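Local structure of TetR family transcriptional regulator (Chloroflexus aurantiacus, 3NRG) at residues E25-D30 / N105-Q110; T73-Q78 / I99-H104; A115-V120 / F168-N173. The protein probably binds DNA through a helix-turn-helix, acting as a TetR-family transcription factor at cis-regulatory sequences. All blocks are in the same frame, centred on the assembly; numbering follows the deposited sequence.

Interaction 1 (E25-D30 / N105-Q110); sequences EFAQND and NPRLAQ
The methyl group of Ala27 overlaps the first turn of helix 106-114, wedged between the side-chain bases of Arg107 and Gln110. Its CB lies 4.1 Å from Arg107 CB and 4.0 Å from Gln110 CB, so the methyl sits between residues i and i+3 of the opposing helix. Ala27 CB also meets the backbone at Arg107 O, 3.8 Å away. A residue this small lets the backbones come near each other: Ala27 CA and Arg107 CA are 5.5 Å apart, and the two segments bury 127 Å² between them. Gln110 supplies the second touch, its CG packing 3.5 Å from Ala27 O. With chi1 at -176° this CG stands opposite the backbone N and beside the carbonyl carbon, which carries the aliphatic part of the chain alongside Ala27. Of the Arg107 side chain, CB alone meets Ala27; the rest leads away and ends in a salt bridge from NH1 to Asp20, with Asp24 as a longer, weak ion partner. Asn29 folds back, its ND2 giving Glu25 O a hydrogen bond of 3.2 Å on a carbonyl lone pair. The contact joins the N-terminal, TetR-type DNA-binding region to the C-terminal, tetracyclin repressor-like domain, an interface that in relatives such as TetR is thought to pass movements of the C-terminal domain to the DNA-binding helices. Helix 12-28 is flanked here by helix 36-43, reached by Glu25 and Asn29, and by helix 57-78, against which Phe26 packs.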
loop_
_atom_site.group_PDB
_atom_site.type_symbol
_atom_site.label_atom_id
_atom_site.label_comp_id
_atom_site.label_asym_id
_atom_site.label_seq_id
_atom_site.Cartn_x
_atom_site.Cartn_y
_atom_site.Cartn_z
ATOM N N GLU A 25 -4.478 -15.582 0.381
ATOM C CA GLU A 25 -3.350 -16.443 0.010
ATOM C C GLU A 25 -2.071 -15.651 -0.337
ATOM O O GLU A 25 -0.987 -16.009 0.124
ATOM C CB GLU A 25 -3.748 -17.386 -1.151
ATOM C CG GLU A 25 -2.682 -18.408 -1.532
ATOM C CD GLU A 25 -2.420 -19.524 -0.533
ATOM O OE1 GLU A 25 -3.257 -19.727 0.377
ATOM O OE2 GLU A 25 -1.395 -20.228 -0.693
ATOM N N PHE A 26 -2.196 -14.595 -1.152
ATOM C CA PHE A 26 -1.042 -13.793 -1.557
ATOM C C PHE A 26 -0.534 -12.827 -0.461
ATOM O O PHE A 26 0.633 -12.433 -0.495
ATOM C CB PHE A 26 -1.306 -13.057 -2.880
ATOM C CG PHE A 26 -1.091 -13.911 -4.108
ATOM C CD1 PHE A 26 -2.163 -14.527 -4.745
ATOM C CD2 PHE A 26 0.184 -14.101 -4.630
ATOM C CE1 PHE A 26 -1.967 -15.300 -5.893
ATOM C CE2 PHE A 26 0.381 -14.899 -5.762
ATOM C CZ PHE A 26 -0.698 -15.486 -6.390
ATOM N N ALA A 27 -1.391 -12.473 0.518
ATOM C CA ALA A 27 -0.984 -11.592 1.615
ATOM C C ALA A 27 -0.387 -12.384 2.790
ATOM O O ALA A 27 0.545 -11.902 3.445
ATOM C CB ALA A 27 -2.166 -10.765 2.091
ATOM N N GLN A 28 -0.924 -13.597 3.056
ATOM C CA GLN A 28 -0.474 -14.451 4.164
ATOM C C GLN A 28 0.777 -15.275 3.818
ATOM O O GLN A 28 1.422 -15.812 4.724
ATOM C CB GLN A 28 -1.605 -15.382 4.628
ATOM C CG GLN A 28 -2.772 -14.660 5.303
ATOM C CD GLN A 28 -3.975 -15.565 5.514
ATOM O OE1 GLN A 28 -3.887 -16.802 5.463
ATOM N NE2 GLN A 28 -5.124 -14.964 5.774
ATOM N N ASN A 29 1.106 -15.402 2.514
ATOM C CA ASN A 29 2.239 -16.222 2.073
ATOM C C ASN A 29 3.128 -15.502 1.059
ATOM O O ASN A 29 2.651 -14.640 0.314
ATOM C CB ASN A 29 1.739 -17.549 1.460
ATOM C CG ASN A 29 0.906 -18.385 2.389
ATOM O OD1 ASN A 29 1.424 -19.135 3.219
ATOM N ND2 ASN A 29 -0.406 -18.300 2.245
ATOM N N ASP A 30 4.425 -15.892 1.009
ATOM C CA ASP A 30 5.393 -15.379 0.032
ATOM C C ASP A 30 5.040 -15.943 -1.346
ATOM O O ASP A 30 4.474 -17.034 -1.425
ATOM C CB ASP A 30 6.832 -15.801 0.435
ATOM C CG ASP A 30 7.896 -15.539 -0.625
ATOM O OD1 ASP A 30 8.131 -14.359 -0.948
ATOM O OD2 ASP A 30 8.486 -16.519 -1.127
ATOM N N ASN A 105 -7.912 -1.483 3.102
ATOM C CA ASN A 105 -7.517 -2.535 2.154
ATOM C C ASN A 105 -6.253 -3.244 2.664
ATOM O O ASN A 105 -5.194 -3.140 2.039
ATOM C CB ASN A 105 -7.300 -1.944 0.752
ATOM C CG ASN A 105 -8.544 -1.317 0.173
ATOM O OD1 ASN A 105 -8.745 -0.100 0.245
ATOM N ND2 ASN A 105 -9.430 -2.144 -0.381
ATOM N N PRO A 106 -6.332 -3.954 3.827
ATOM C CA PRO A 106 -5.106 -4.530 4.414
ATOM C C PRO A 106 -4.419 -5.598 3.582
ATOM O O PRO A 106 -3.192 -5.667 3.590
ATOM C CB PRO A 106 -5.575 -5.063 5.776
ATOM C CG PRO A 106 -7.042 -5.236 5.637
ATOM C CD PRO A 106 -7.500 -4.161 4.709
ATOM N N ARG A 107 -5.193 -6.434 2.870
ATOM C CA ARG A 107 -4.623 -7.513 2.061
ATOM C C ARG A 107 -3.953 -6.983 0.801
ATOM O O ARG A 107 -2.825 -7.372 0.507
ATOM C CB ARG A 107 -5.676 -8.588 1.751
ATOM C CG ARG A 107 -6.273 -9.201 3.019
ATOM C CD ARG A 107 -7.435 -10.121 2.735
ATOM N NE ARG A 107 -8.547 -9.431 2.083
ATOM C CZ ARG A 107 -9.650 -10.041 1.664
ATOM N NH1 ARG A 107 -9.807 -11.346 1.848
ATOM N NH2 ARG A 107 -10.607 -9.350 1.060
ATOM N N LEU A 108 -4.595 -6.027 0.108
ATOM C CA LEU A 108 -4.002 -5.387 -1.076
ATOM C C LEU A 108 -2.718 -4.658 -0.699
ATOM O O LEU A 108 -1.706 -4.782 -1.400
ATOM C CB LEU A 108 -4.998 -4.400 -1.727
ATOM C CG LEU A 108 -6.066 -5.023 -2.640
ATOM C CD1 LEU A 108 -7.146 -4.018 -2.970
ATOM C CD2 LEU A 108 -5.446 -5.569 -3.923
ATOM N N ALA A 109 -2.750 -3.931 0.445
ATOM C CA ALA A 109 -1.601 -3.187 0.965
ATOM C C ALA A 109 -0.450 -4.114 1.333
ATOM O O ALA A 109 0.708 -3.786 1.057
ATOM C CB ALA A 109 -2.014 -2.368 2.175
ATOM N N GLN A 110 -0.767 -5.283 1.950
ATOM C CA GLN A 110 0.236 -6.271 2.362
ATOM C C GLN A 110 0.921 -6.907 1.144
ATOM O O GLN A 110 2.139 -7.107 1.161
ATOM C CB GLN A 110 -0.397 -7.340 3.282
ATOM C CG GLN A 110 0.595 -8.379 3.849
ATOM C CD GLN A 110 1.702 -7.783 4.706
ATOM O OE1 GLN A 110 2.844 -8.243 4.680
ATOM N NE2 GLN A 110 1.378 -6.772 5.514
#

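Interaction 2 (T73-Q78 / I99-H104); sequences TAFLRQ and IQFQFH
Phe75, Phe101 and His104 form an aromatic cluster where helices 57-78 and 87-104 of the all-helical TetR fold cross. The local axes approach to 10.5 Å, with their directions 125° apart. Phe101 turns its ring edge toward the face of Phe75 in an offset edge-to-face pair, centroids 5.7 Å apart and planes inclined by 60°. A chi1 of -175° points CG of Phe75 away from its backbone N, bringing one ring face over the backbone of the other helix, with Phe101 CA above the rim. At the base of the pair, Phe75 CD2 meets Phe101 CB at 3.7 Å. The far end of the ring, CZ, abuts Gln100 CB at 3.6 Å, close to the ring plane. The imidazole of His104 meets the ring obliquely, ND1 lying 4.0 Å from Phe75 CE1. With an alanine here instead of Phe75, the Phe101 edge would probably lose the ring face it points at and a gap would open between the helices. Val97, one turn before Phe101, also touches Phe75. In one of its two modelled conformers, His104 donates from ND1 to Gln100 O at 2.8 Å, while His104 N reaches the same oxygen from the opposite face of the carbonyl plane.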
loop_
_atom_site.group_PDB
_atom_site.type_symbol
_atom_site.label_atom_id
_atom_site.label_comp_id
_atom_site.label_asym_id
_atom_site.label_seq_id
_atom_site.Cartn_x
_atom_site.Cartn_y
_atom_site.Cartn_z
ATOM N N THR A 73 -5.225 4.778 -6.085
ATOM C CA THR A 73 -5.430 6.015 -6.844
ATOM C C THR A 73 -6.869 6.506 -6.707
ATOM O O THR A 73 -7.090 7.707 -6.542
ATOM C CB THR A 73 -5.012 5.838 -8.312
ATOM O OG1 THR A 73 -5.807 4.815 -8.910
ATOM C CG2 THR A 73 -3.526 5.516 -8.464
ATOM N N ALA A 74 -7.845 5.579 -6.732
ATOM C CA ALA A 74 -9.265 5.906 -6.568
ATOM C C ALA A 74 -9.559 6.389 -5.133
ATOM O O ALA A 74 -10.415 7.253 -4.940
ATOM C CB ALA A 74 -10.121 4.690 -6.895
ATOM N N PHE A 75 -8.834 5.834 -4.133
ATOM C CA PHE A 75 -8.973 6.219 -2.727
ATOM C C PHE A 75 -8.393 7.616 -2.516
ATOM O O PHE A 75 -8.975 8.429 -1.796
ATOM C CB PHE A 75 -8.256 5.196 -1.821
ATOM C CG PHE A 75 -8.434 5.430 -0.339
ATOM C CD1 PHE A 75 -9.545 4.932 0.333
ATOM C CD2 PHE A 75 -7.474 6.121 0.395
ATOM C CE1 PHE A 75 -9.710 5.149 1.702
ATOM C CE2 PHE A 75 -7.641 6.338 1.764
ATOM C CZ PHE A 75 -8.759 5.856 2.408
ATOM N N LEU A 76 -7.250 7.890 -3.168
ATOM C CA LEU A 76 -6.517 9.156 -3.113
ATOM C C LEU A 76 -7.345 10.307 -3.716
ATOM O O LEU A 76 -7.300 11.427 -3.205
ATOM C CB LEU A 76 -5.199 8.974 -3.890
ATOM C CG LEU A 76 -4.106 10.022 -3.744
ATOM C CD1 LEU A 76 -3.660 10.171 -2.302
ATOM C CD2 LEU A 76 -2.911 9.643 -4.583
ATOM N N ARG A 77 -8.125 10.018 -4.772
ATOM C CA ARG A 77 -8.963 11.020 -5.443
ATOM C C ARG A 77 -10.319 11.232 -4.735
ATOM O O ARG A 77 -10.922 12.300 -4.876
ATOM C CB ARG A 77 -9.179 10.653 -6.927
ATOM C CG ARG A 77 -7.882 10.615 -7.750
ATOM C CD ARG A 77 -8.171 10.391 -9.212
ATOM N NE ARG A 77 -7.031 9.814 -9.931
ATOM C CZ ARG A 77 -6.213 10.508 -10.721
ATOM N NH1 ARG A 77 -6.393 11.813 -10.895
ATOM N NH2 ARG A 77 -5.212 9.900 -11.346
ATOM N N GLN A 78 -10.805 10.215 -3.994
ATOM C CA GLN A 78 -12.077 10.315 -3.260
ATOM C C GLN A 78 -11.904 10.984 -1.884
ATOM O O GLN A 78 -12.887 11.415 -1.285
ATOM C CB GLN A 78 -12.751 8.933 -3.123
ATOM C CG GLN A 78 -13.478 8.489 -4.394
ATOM C CD GLN A 78 -14.160 7.151 -4.235
ATOM O OE1 GLN A 78 -13.520 6.093 -4.235
ATOM N NE2 GLN A 78 -15.483 7.166 -4.173
ATOM N N ILE A 99 -2.033 5.635 5.337
ATOM C CA ILE A 99 -2.400 4.809 6.487
ATOM C C ILE A 99 -3.892 4.380 6.409
ATOM O O ILE A 99 -4.213 3.221 6.694
ATOM C CB ILE A 99 -2.033 5.558 7.809
ATOM C CG1 ILE A 99 -0.479 5.623 7.987
ATOM C CG2 ILE A 99 -2.698 4.913 9.026
ATOM C CD1 ILE A 99 0.043 6.739 8.945
ATOM N N GLN A 100 -4.786 5.300 5.970
ATOM C CA GLN A 100 -6.217 4.996 5.842
ATOM C C GLN A 100 -6.479 3.963 4.743
ATOM O O GLN A 100 -7.321 3.082 4.926
ATOM C CB GLN A 100 -7.046 6.271 5.603
ATOM C CG GLN A 100 -7.190 7.174 6.837
ATOM C CD GLN A 100 -7.902 6.495 7.985
ATOM O OE1 GLN A 100 -7.275 6.021 8.940
ATOM N NE2 GLN A 100 -9.231 6.451 7.924
ATOM N N PHE A 101 -5.728 4.042 3.621
ATOM C CA PHE A 101 -5.851 3.077 2.525
ATOM C C PHE A 101 -5.422 1.672 2.979
ATOM O O PHE A 101 -6.029 0.678 2.574
ATOM C CB PHE A 101 -5.032 3.523 1.289
ATOM C CG PHE A 101 -5.065 2.508 0.168
ATOM C CD1 PHE A 101 -6.213 2.335 -0.601
ATOM C CD2 PHE A 101 -3.991 1.653 -0.050
ATOM C CE1 PHE A 101 -6.283 1.323 -1.563
ATOM C CE2 PHE A 101 -4.056 0.656 -1.027
ATOM C CZ PHE A 101 -5.199 0.502 -1.782
ATOM N N GLN A 102 -4.365 1.600 3.809
ATOM C CA GLN A 102 -3.855 0.353 4.361
ATOM C C GLN A 102 -4.899 -0.304 5.295
ATOM O O GLN A 102 -5.127 -1.505 5.207
ATOM C CB GLN A 102 -2.539 0.609 5.118
ATOM C CG GLN A 102 -1.823 -0.673 5.546
ATOM C CD GLN A 102 -0.712 -0.432 6.537
ATOM O OE1 GLN A 102 0.013 0.574 6.479
ATOM N NE2 GLN A 102 -0.518 -1.390 7.437
ATOM N N PHE A 103 -5.538 0.498 6.168
ATOM C CA PHE A 103 -6.533 0.009 7.129
ATOM C C PHE A 103 -7.844 -0.466 6.454
ATOM O O PHE A 103 -8.501 -1.374 6.982
ATOM C CB PHE A 103 -6.828 1.081 8.195
ATOM C CG PHE A 103 -5.685 1.423 9.143
ATOM C CD1 PHE A 103 -4.479 0.723 9.095
ATOM C CD2 PHE A 103 -5.838 2.407 10.116
ATOM C CE1 PHE A 103 -3.437 1.031 9.976
ATOM C CE2 PHE A 103 -4.801 2.700 11.009
ATOM C CZ PHE A 103 -3.609 2.009 10.934
ATOM N N HIS A 104 -8.226 0.157 5.288
ATOM C CA HIS A 104 -9.444 -0.214 4.556
ATOM C C HIS A 104 -9.179 -1.337 3.544
ATOM O O HIS A 104 -10.103 -2.070 3.174
ATOM C CB HIS A 104 -10.063 1.011 3.859
ATOM C CG HIS A 104 -10.700 1.986 4.802
ATOM N ND1 HIS A 104 -10.062 3.158 5.170
ATOM C CD2 HIS A 104 -11.901 1.930 5.423
ATOM C CE1 HIS A 104 -10.894 3.776 5.993
ATOM N NE2 HIS A 104 -12.014 3.078 6.173
#

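Interaction 3 (A115-V120 / F168-N173); sequences ALYDDV and FTELGN
The connection between helices 106-114 and 124-147, within the C-terminal, tetracyclin repressor-like domain, leans on helix 157-179 through one hydrogen bond and one apolar touch. The bond runs from Tyr117 OH to Glu170 OE2, 2.7 Å long, and the phenol meets that oxygen nearly in line with its C-O bond. The two side chains come from opposite directions, with the ring and carboxylate planes turned 40° against each other. Glu170 sets out alongside the contact, and the bend at chi2 (-71°) brings its carboxylate to the tyrosine. Its other oxygen, OE1, is hydrogen-bonded to Tyr113 OH, so two phenols hold the one carboxylate, one on each oxygen, which should limit its rotation and would probably favour the charged form. The rings of Tyr113 and Tyr117 themselves meet edge-to-face. Beside this polar pair, Leu116 and Thr169 reach toward each other tip to tip, Leu116 CD1 standing 3.8 Å from Thr169 CG2. That methyl points across the contact with CG2 trans to the N of Thr169, while OG1 (chi1 -63°) stays beside the N and bonds to Asn165 O on its own helix. Thr169 CG2 also lies 4.1 Å from Tyr117 OH. Contact is confined to side-chain ends: the nearest alpha carbons, Leu116 CA and Thr169 CA, are 9.8 Å apart, and only 108 Å² is buried. On one flank, Leu116 rests on Arg131 and Ala115 on Ile130 of helix 124-147, while Ala115 also touches Tyr61 of helix 57-78; on the other, Phe168 and Leu171 turn toward helix 87-104, and Leu171 further meets helix 196-214.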
loop_
_atom_site.group_PDB
_atom_site.type_symbol
_atom_site.label_atom_id
_atom_site.label_comp_id
_atom_site.label_asym_id
_atom_site.label_seq_id
_atom_site.Cartn_x
_atom_site.Cartn_y
_atom_site.Cartn_z
ATOM N N ALA A 115 6.026 -6.847 -2.144
ATOM C CA ALA A 115 6.675 -6.644 -3.449
ATOM C C ALA A 115 7.960 -5.798 -3.337
ATOM O O ALA A 115 8.830 -5.885 -4.206
ATOM C CB ALA A 115 5.701 -5.988 -4.421
ATOM N N LEU A 116 8.075 -4.986 -2.259
ATOM C CA LEU A 116 9.254 -4.153 -1.998
ATOM C C LEU A 116 10.483 -4.993 -1.613
ATOM O O LEU A 116 11.614 -4.540 -1.806
ATOM C CB LEU A 116 8.966 -3.154 -0.865
ATOM C CG LEU A 116 7.955 -2.053 -1.151
ATOM C CD1 LEU A 116 7.487 -1.421 0.132
ATOM C CD2 LEU A 116 8.528 -1.005 -2.089
ATOM N N TYR A 117 10.264 -6.186 -1.019
ATOM C CA TYR A 117 11.351 -7.013 -0.494
ATOM C C TYR A 117 11.464 -8.383 -1.170
ATOM O O TYR A 117 12.576 -8.840 -1.443
ATOM C CB TYR A 117 11.209 -7.178 1.040
ATOM C CG TYR A 117 10.945 -5.876 1.774
ATOM C CD1 TYR A 117 11.976 -4.979 2.041
ATOM C CD2 TYR A 117 9.661 -5.535 2.190
ATOM C CE1 TYR A 117 11.733 -3.766 2.682
ATOM C CE2 TYR A 117 9.407 -4.327 2.838
ATOM C CZ TYR A 117 10.448 -3.447 3.087
ATOM O OH TYR A 117 10.204 -2.262 3.732
ATOM N N ASP A 118 10.326 -9.051 -1.401
ATOM C CA ASP A 118 10.298 -10.404 -1.957
ATOM C C ASP A 118 10.618 -10.469 -3.457
ATOM O O ASP A 118 10.338 -9.520 -4.194
ATOM C CB ASP A 118 8.947 -11.087 -1.652
ATOM C CG ASP A 118 8.671 -11.304 -0.162
ATOM O OD1 ASP A 118 9.555 -10.963 0.669
ATOM O OD2 ASP A 118 7.573 -11.810 0.172
ATOM N N ASP A 119 11.198 -11.610 -3.907
ATOM C CA ASP A 119 11.515 -11.841 -5.322
ATOM C C ASP A 119 10.229 -12.192 -6.062
ATOM O O ASP A 119 9.846 -13.366 -6.136
ATOM C CB ASP A 119 12.578 -12.962 -5.479
ATOM C CG ASP A 119 13.132 -13.132 -6.898
ATOM O OD1 ASP A 119 12.325 -13.113 -7.862
ATOM O OD2 ASP A 119 14.351 -13.380 -7.033
ATOM N N VAL A 120 9.536 -11.167 -6.565
ATOM C CA VAL A 120 8.264 -11.342 -7.263
ATOM C C VAL A 120 8.405 -11.077 -8.773
ATOM O O VAL A 120 9.222 -10.246 -9.176
ATOM C CB VAL A 120 7.118 -10.514 -6.615
ATOM C CG1 VAL A 120 6.768 -11.056 -5.229
ATOM C CG2 VAL A 120 7.471 -9.027 -6.549
ATOM N N PHE A 168 7.102 6.720 5.798
ATOM C CA PHE A 168 5.791 6.531 5.154
ATOM C C PHE A 168 5.477 5.045 4.870
ATOM O O PHE A 168 4.323 4.628 4.959
ATOM C CB PHE A 168 5.705 7.359 3.854
ATOM C CG PHE A 168 5.280 8.795 4.042
ATOM C CD1 PHE A 168 6.084 9.691 4.737
ATOM C CD2 PHE A 168 4.107 9.272 3.467
ATOM C CE1 PHE A 168 5.694 11.024 4.905
ATOM C CE2 PHE A 168 3.728 10.610 3.616
ATOM C CZ PHE A 168 4.516 11.474 4.347
ATOM N N THR A 169 6.500 4.266 4.525
ATOM C CA THR A 169 6.354 2.848 4.215
ATOM C C THR A 169 6.059 2.010 5.468
ATOM O O THR A 169 5.289 1.048 5.390
ATOM C CB THR A 169 7.618 2.356 3.478
ATOM O OG1 THR A 169 7.727 3.058 2.242
ATOM C CG2 THR A 169 7.609 0.863 3.218
ATOM N N GLU A 170 6.672 2.367 6.616
ATOM C CA GLU A 170 6.604 1.543 7.818
ATOM C C GLU A 170 5.667 2.025 8.931
ATOM O O GLU A 170 5.376 1.237 9.838
ATOM C CB GLU A 170 8.014 1.296 8.376
ATOM C CG GLU A 170 8.965 0.624 7.397
ATOM C CD GLU A 170 8.694 -0.839 7.093
ATOM O OE1 GLU A 170 7.914 -1.480 7.836
ATOM O OE2 GLU A 170 9.300 -1.356 6.129
ATOM N N LEU A 171 5.225 3.307 8.907
ATOM C CA LEU A 171 4.397 3.831 10.003
ATOM C C LEU A 171 3.114 3.039 10.283
ATOM O O LEU A 171 2.860 2.699 11.431
ATOM C CB LEU A 171 4.117 5.339 9.872
ATOM C CG LEU A 171 3.467 6.004 11.119
ATOM C CD1 LEU A 171 4.293 5.733 12.400
ATOM C CD2 LEU A 171 3.267 7.488 10.912
ATOM N N GLY A 172 2.351 2.727 9.234
ATOM C CA GLY A 172 1.102 1.977 9.347
ATOM C C GLY A 172 1.249 0.671 10.094
ATOM O O GLY A 172 0.488 0.397 11.027
ATOM N N ASN A 173 2.270 -0.122 9.728
ATOM C CA ASN A 173 2.564 -1.398 10.383
ATOM C C ASN A 173 2.911 -1.201 11.850
ATOM O O ASN A 173 2.498 -2.002 12.694
ATOM C CB ASN A 173 3.700 -2.132 9.658
ATOM C CG ASN A 173 3.376 -2.511 8.229
ATOM O OD1 ASN A 173 2.247 -2.911 7.896
ATOM N ND2 ASN A 173 4.377 -2.441 7.360
#

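Interaction 2 is nested within the chain loop that interaction 1 closes, and interaction 3 follows both. Helices 87-104 and 106-114 are consecutive, and the centres of interactions 1 and 2 lie about 16 Å apart; Gln102 CG packs on Ala109 CB at 3.8 Å. Gln102 also links interaction 2 to interaction 3, about 16 Å off centre to centre, its NE2 lying 3.2 Å from Asn173 OD1, while Ile99 CD1 meets Leu171 CD2 at 3.9 Å. Interactions 1 and 3 have centres about 11 Å apart. Together the three contacts run from helix 12-28 of the DNA-binding region into the C-terminal helical bundle, which in TetR relatives commonly holds the ligand pocket.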